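Local coordinates for protein probable chitinase (Chromobacterium violaceum, PDB 5JH8) that probably binds chitin and, as a member of glycoside hydrolase family 18, is thought to hydrolyse it, at residues H82-V93 and D119-L130. Numbering follows the deposited sequence.
Sequences HAVSTSAQSQAV and DRNNFSHFIQVL
One carboxylate oxygen, OD1 of Asp119, is gripped twice. His82 ND1 donates to Asp119 OD1 at 2.7 Å, nearly straight at 169°; it meets OD1 on the syn side, somewhat out of the carboxylate plane, and OD1 lies almost in the plane of the imidazole. Asn122 ND2 donates at 2.9 Å to the same Asp119 OD1, here on the anti lone pair. The second polar bridge joins Gln89 to His125. Gln89 CG stands anti to the backbone N (chi1 -164°) and the chain runs on extended, which carries NE2 to His125 ND1 at 3.0 Å; that amide N also makes a weak bond back to Ser85 O.

Beneath the Gln89-His125 bond, on the side facing the barrel, Phe126 enters as a knob among Val84, Ser85, Gln89 and Ala92. Val84 CG1 lies over one face, a CH-pi contact 3.8 Å from the centroid of the Phe126 ring, while Gln89 CG meets the ring's edge. Farther along, Val93 CG2 packs 3.9 Å from Val129 CG1, and Val93 CG1 rests against CA of Leu130. Ser85 presses its CB on Asn122 O at 3.6 Å; its OG bonds to Ala81 O.

Helix 120-135 thus packs against the broken helical layer 78-85 and 89-96 on the outside of the TIM barrel, with segments 89-93 and 120-130 crossing at -44°. Behind it, Ile127 and Leu130 reach Val110 of strand 107-111. Because Gln89 NE2 donates, His125 ND1 acts as the acceptor and is probably unprotonated, whereas His82 ND1 carries a proton, and the nearby carboxylate would probably favour a positively charged His82 ring.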
loop_
_atom_site.group_PDB
_atom_site.type_symbol
_atom_site.label_atom_id
_atom_site.label_comp_id
_atom_site.label_asym_id
_atom_site.label_seq_id
_atom_site.Cartn_x
_atom_site.Cartn_y
_atom_site.Cartn_z
ATOM N N HIS A 82 -13.333 2.498 -14.783
ATOM C CA HIS A 82 -13.692 2.247 -16.175
ATOM C C HIS A 82 -13.737 3.544 -16.985
ATOM O O HIS A 82 -13.170 3.629 -18.079
ATOM C CB HIS A 82 -15.043 1.547 -16.241
ATOM C CG HIS A 82 -15.549 1.404 -17.637
ATOM N ND1 HIS A 82 -15.058 0.456 -18.503
ATOM C CD2 HIS A 82 -16.454 2.122 -18.338
ATOM C CE1 HIS A 82 -15.662 0.572 -19.671
ATOM N NE2 HIS A 82 -16.511 1.582 -19.600
ATOM N N ALA A 83 -14.413 4.562 -16.454
ATOM C CA ALA A 83 -14.562 5.830 -17.167
ATOM C C ALA A 83 -13.207 6.498 -17.399
ATOM O O ALA A 83 -12.899 6.917 -18.515
ATOM C CB ALA A 83 -15.501 6.746 -16.383
ATOM N N VAL A 84 -12.375 6.589 -16.356
ATOM C CA VAL A 84 -11.054 7.202 -16.479
ATOM C C VAL A 84 -10.208 6.455 -17.497
ATOM O O VAL A 84 -9.388 7.055 -18.199
ATOM C CB VAL A 84 -10.404 7.218 -15.077
ATOM C CG1 VAL A 84 -8.892 7.434 -15.148
ATOM C CG2 VAL A 84 -11.089 8.261 -14.216
ATOM N N SER A 85 -10.374 5.136 -17.578
ATOM C CA SER A 85 -9.574 4.337 -18.491
ATOM C C SER A 85 -10.110 4.345 -19.912
ATOM O O SER A 85 -9.436 3.831 -20.810
ATOM C CB SER A 85 -9.501 2.893 -18.004
ATOM O OG SER A 85 -8.877 2.793 -16.739
ATOM N N THR A 86 -11.300 4.893 -20.138
ATOM C CA THR A 86 -11.888 4.879 -21.472
ATOM C C THR A 86 -12.329 6.288 -21.864
ATOM O O THR A 86 -11.530 7.079 -22.378
ATOM C CB THR A 86 -13.037 3.856 -21.571
ATOM O OG1 THR A 86 -14.077 4.189 -20.650
ATOM C CG2 THR A 86 -12.556 2.453 -21.287
ATOM N N SER A 87 -13.589 6.623 -21.585
ATOM C CA SER A 87 -14.179 7.844 -22.126
ATOM C C SER A 87 -13.514 9.110 -21.608
ATOM O O SER A 87 -13.467 10.116 -22.326
ATOM C CB SER A 87 -15.679 7.868 -21.822
ATOM O OG SER A 87 -15.936 7.732 -20.434
ATOM N N ALA A 88 -13.015 9.099 -20.374
ATOM C CA ALA A 88 -12.410 10.280 -19.769
ATOM C C ALA A 88 -10.894 10.177 -19.710
ATOM O O ALA A 88 -10.253 10.915 -18.952
ATOM C CB ALA A 88 -12.985 10.547 -18.378
ATOM N N GLN A 89 -10.308 9.293 -20.520
ATOM C CA GLN A 89 -8.873 9.069 -20.414
ATOM C C GLN A 89 -8.084 10.329 -20.720
ATOM O O GLN A 89 -7.122 10.643 -20.019
ATOM C CB GLN A 89 -8.442 7.929 -21.325
ATOM C CG GLN A 89 -7.078 7.384 -20.996
ATOM C CD GLN A 89 -6.577 6.411 -22.040
ATOM O OE1 GLN A 89 -5.965 6.811 -23.030
ATOM N NE2 GLN A 89 -6.848 5.123 -21.835
ATOM N N SER A 90 -8.443 11.055 -21.778
ATOM C CA SER A 90 -7.605 12.193 -22.151
ATOM C C SER A 90 -7.657 13.284 -21.084
ATOM O O SER A 90 -6.650 13.949 -20.808
ATOM C CB SER A 90 -8.008 12.740 -23.521
ATOM O OG SER A 90 -9.369 13.094 -23.542
ATOM N N GLN A 91 -8.837 13.506 -20.511
ATOM C CA GLN A 91 -8.971 14.464 -19.424
ATOM C C GLN A 91 -8.200 14.003 -18.197
ATOM O O GLN A 91 -7.463 14.783 -17.588
ATOM C CB GLN A 91 -10.456 14.641 -19.095
ATOM C CG GLN A 91 -11.270 15.273 -20.201
ATOM C CD GLN A 91 -11.861 14.274 -21.173
ATOM O OE1 GLN A 91 -11.480 13.109 -21.222
ATOM N NE2 GLN A 91 -12.801 14.742 -21.967
ATOM N N ALA A 92 -8.363 12.735 -17.819
ATOM C CA ALA A 92 -7.714 12.236 -16.616
ATOM C C ALA A 92 -6.206 12.321 -16.723
ATOM O O ALA A 92 -5.547 12.699 -15.757
ATOM C CB ALA A 92 -8.140 10.795 -16.357
ATOM N N VAL A 93 -5.638 11.934 -17.867
ATOM C CA VAL A 93 -4.185 11.944 -18.016
ATOM C C VAL A 93 -3.666 13.368 -17.902
ATOM O O VAL A 93 -2.760 13.661 -17.118
ATOM C CB VAL A 93 -3.770 11.288 -19.342
ATOM C CG1 VAL A 93 -2.310 11.554 -19.629
ATOM C CG2 VAL A 93 -4.025 9.797 -19.302
ATOM N N ASP A 119 -11.998 -4.645 -17.395
ATOM C CA ASP A 119 -11.212 -3.451 -17.678
ATOM C C ASP A 119 -9.715 -3.703 -17.670
ATOM O O ASP A 119 -8.951 -2.743 -17.710
ATOM C CB ASP A 119 -11.559 -2.345 -16.686
ATOM C CG ASP A 119 -12.867 -1.673 -17.021
ATOM O OD1 ASP A 119 -13.090 -1.400 -18.222
ATOM O OD2 ASP A 119 -13.679 -1.433 -16.099
ATOM N N ARG A 120 -9.282 -4.966 -17.695
ATOM C CA ARG A 120 -7.856 -5.284 -17.660
ATOM C C ARG A 120 -7.075 -4.492 -18.703
ATOM O O ARG A 120 -6.119 -3.772 -18.386
ATOM C CB ARG A 120 -7.642 -6.785 -17.862
ATOM C CG ARG A 120 -6.176 -7.212 -17.927
ATOM C CD ARG A 120 -6.097 -8.680 -18.264
ATOM N NE ARG A 120 -4.763 -9.251 -18.347
ATOM C CZ ARG A 120 -4.115 -9.805 -17.323
ATOM N NH1 ARG A 120 -4.652 -9.818 -16.120
ATOM N NH2 ARG A 120 -2.922 -10.350 -17.498
ATOM N N ASN A 121 -7.479 -4.609 -19.964
ATOM C CA ASN A 121 -6.724 -3.955 -21.028
ATOM C C ASN A 121 -6.963 -2.447 -21.058
ATOM O O ASN A 121 -6.054 -1.683 -21.400
ATOM C CB ASN A 121 -7.034 -4.583 -22.381
ATOM C CG ASN A 121 -6.518 -6.006 -22.500
ATOM O OD1 ASN A 121 -5.668 -6.450 -21.721
ATOM N ND2 ASN A 121 -7.035 -6.735 -23.487
ATOM N N ASN A 122 -8.163 -1.992 -20.698
ATOM C CA ASN A 122 -8.424 -0.557 -20.610
ATOM C C ASN A 122 -7.518 0.088 -19.581
ATOM O O ASN A 122 -6.935 1.144 -19.823
ATOM C CB ASN A 122 -9.882 -0.313 -20.219
ATOM C CG ASN A 122 -10.857 -0.687 -21.306
ATOM O OD1 ASN A 122 -10.541 -0.622 -22.498
ATOM N ND2 ASN A 122 -12.071 -1.058 -20.904
ATOM N N PHE A 123 -7.399 -0.533 -18.408
ATOM C CA PHE A 123 -6.578 0.024 -17.340
ATOM C C PHE A 123 -5.098 0.014 -17.732
ATOM O O PHE A 123 -4.378 0.995 -17.503
ATOM C CB PHE A 123 -6.847 -0.743 -16.041
ATOM C CG PHE A 123 -6.118 -0.172 -14.853
ATOM C CD1 PHE A 123 -6.283 1.153 -14.481
ATOM C CD2 PHE A 123 -5.250 -0.956 -14.118
ATOM C CE1 PHE A 123 -5.586 1.673 -13.390
ATOM C CE2 PHE A 123 -4.565 -0.440 -13.012
ATOM C CZ PHE A 123 -4.731 0.873 -12.657
ATOM N N SER A 124 -4.630 -1.077 -18.341
ATOM C CA SER A 124 -3.250 -1.119 -18.808
ATOM C C SER A 124 -2.985 0.021 -19.772
ATOM O O SER A 124 -1.929 0.660 -19.715
ATOM C CB SER A 124 -2.982 -2.444 -19.511
ATOM O OG SER A 124 -3.069 -3.492 -18.577
ATOM N N HIS A 125 -3.935 0.272 -20.681
ATOM C CA HIS A 125 -3.757 1.325 -21.669
ATOM C C HIS A 125 -3.719 2.694 -21.007
ATOM O O HIS A 125 -2.859 3.522 -21.327
ATOM C CB HIS A 125 -4.854 1.255 -22.732
ATOM C CG HIS A 125 -4.691 2.276 -23.810
ATOM N ND1 HIS A 125 -5.507 3.377 -23.901
ATOM C CD2 HIS A 125 -3.779 2.399 -24.802
ATOM C CE1 HIS A 125 -5.130 4.122 -24.923
ATOM N NE2 HIS A 125 -4.085 3.549 -25.491
ATOM N N PHE A 126 -4.620 2.935 -20.053
ATOM C CA PHE A 126 -4.602 4.189 -19.300
ATOM C C PHE A 126 -3.247 4.415 -18.651
ATOM O O PHE A 126 -2.684 5.512 -18.735
ATOM C CB PHE A 126 -5.718 4.166 -18.257
ATOM C CG PHE A 126 -5.605 5.233 -17.185
ATOM C CD1 PHE A 126 -5.673 6.578 -17.492
ATOM C CD2 PHE A 126 -5.437 4.879 -15.851
ATOM C CE1 PHE A 126 -5.563 7.532 -16.487
ATOM C CE2 PHE A 126 -5.336 5.830 -14.864
ATOM C CZ PHE A 126 -5.398 7.148 -15.177
ATOM N N ILE A 127 -2.704 3.383 -18.004
ATOM C CA ILE A 127 -1.414 3.498 -17.334
ATOM C C ILE A 127 -0.285 3.707 -18.342
ATOM O O ILE A 127 0.647 4.473 -18.081
ATOM C CB ILE A 127 -1.218 2.275 -16.418
ATOM C CG1 ILE A 127 -2.223 2.330 -15.251
ATOM C CG2 ILE A 127 0.214 2.182 -15.925
ATOM C CD1 ILE A 127 -2.189 3.595 -14.408
ATOM N N GLN A 128 -0.355 3.073 -19.510
ATOM C CA GLN A 128 0.636 3.329 -20.558
ATOM C C GLN A 128 0.641 4.796 -20.976
ATOM O O GLN A 128 1.703 5.435 -21.081
ATOM C CB GLN A 128 0.328 2.448 -21.770
ATOM C CG GLN A 128 0.635 0.981 -21.561
ATOM C CD GLN A 128 0.027 0.080 -22.635
ATOM O OE1 GLN A 128 -0.807 0.510 -23.434
ATOM N NE2 GLN A 128 0.428 -1.181 -22.634
ATOM N N VAL A 129 -0.542 5.335 -21.260
ATOM C CA VAL A 129 -0.653 6.717 -21.706
ATOM C C VAL A 129 -0.226 7.668 -20.598
ATOM O O VAL A 129 0.499 8.636 -20.839
ATOM C CB VAL A 129 -2.090 6.995 -22.194
ATOM C CG1 VAL A 129 -2.292 8.467 -22.528
ATOM C CG2 VAL A 129 -2.426 6.120 -23.382
ATOM N N LEU A 130 -0.659 7.394 -19.370
ATOM C CA LEU A 130 -0.323 8.241 -18.239
ATOM C C LEU A 130 1.173 8.233 -17.978
ATOM O O LEU A 130 1.780 9.286 -17.738
ATOM C CB LEU A 130 -1.100 7.775 -17.007
ATOM C CG LEU A 130 -0.814 8.554 -15.726
ATOM C CD1 LEU A 130 -1.161 10.017 -15.851
ATOM C CD2 LEU A 130 -1.510 7.900 -14.542
#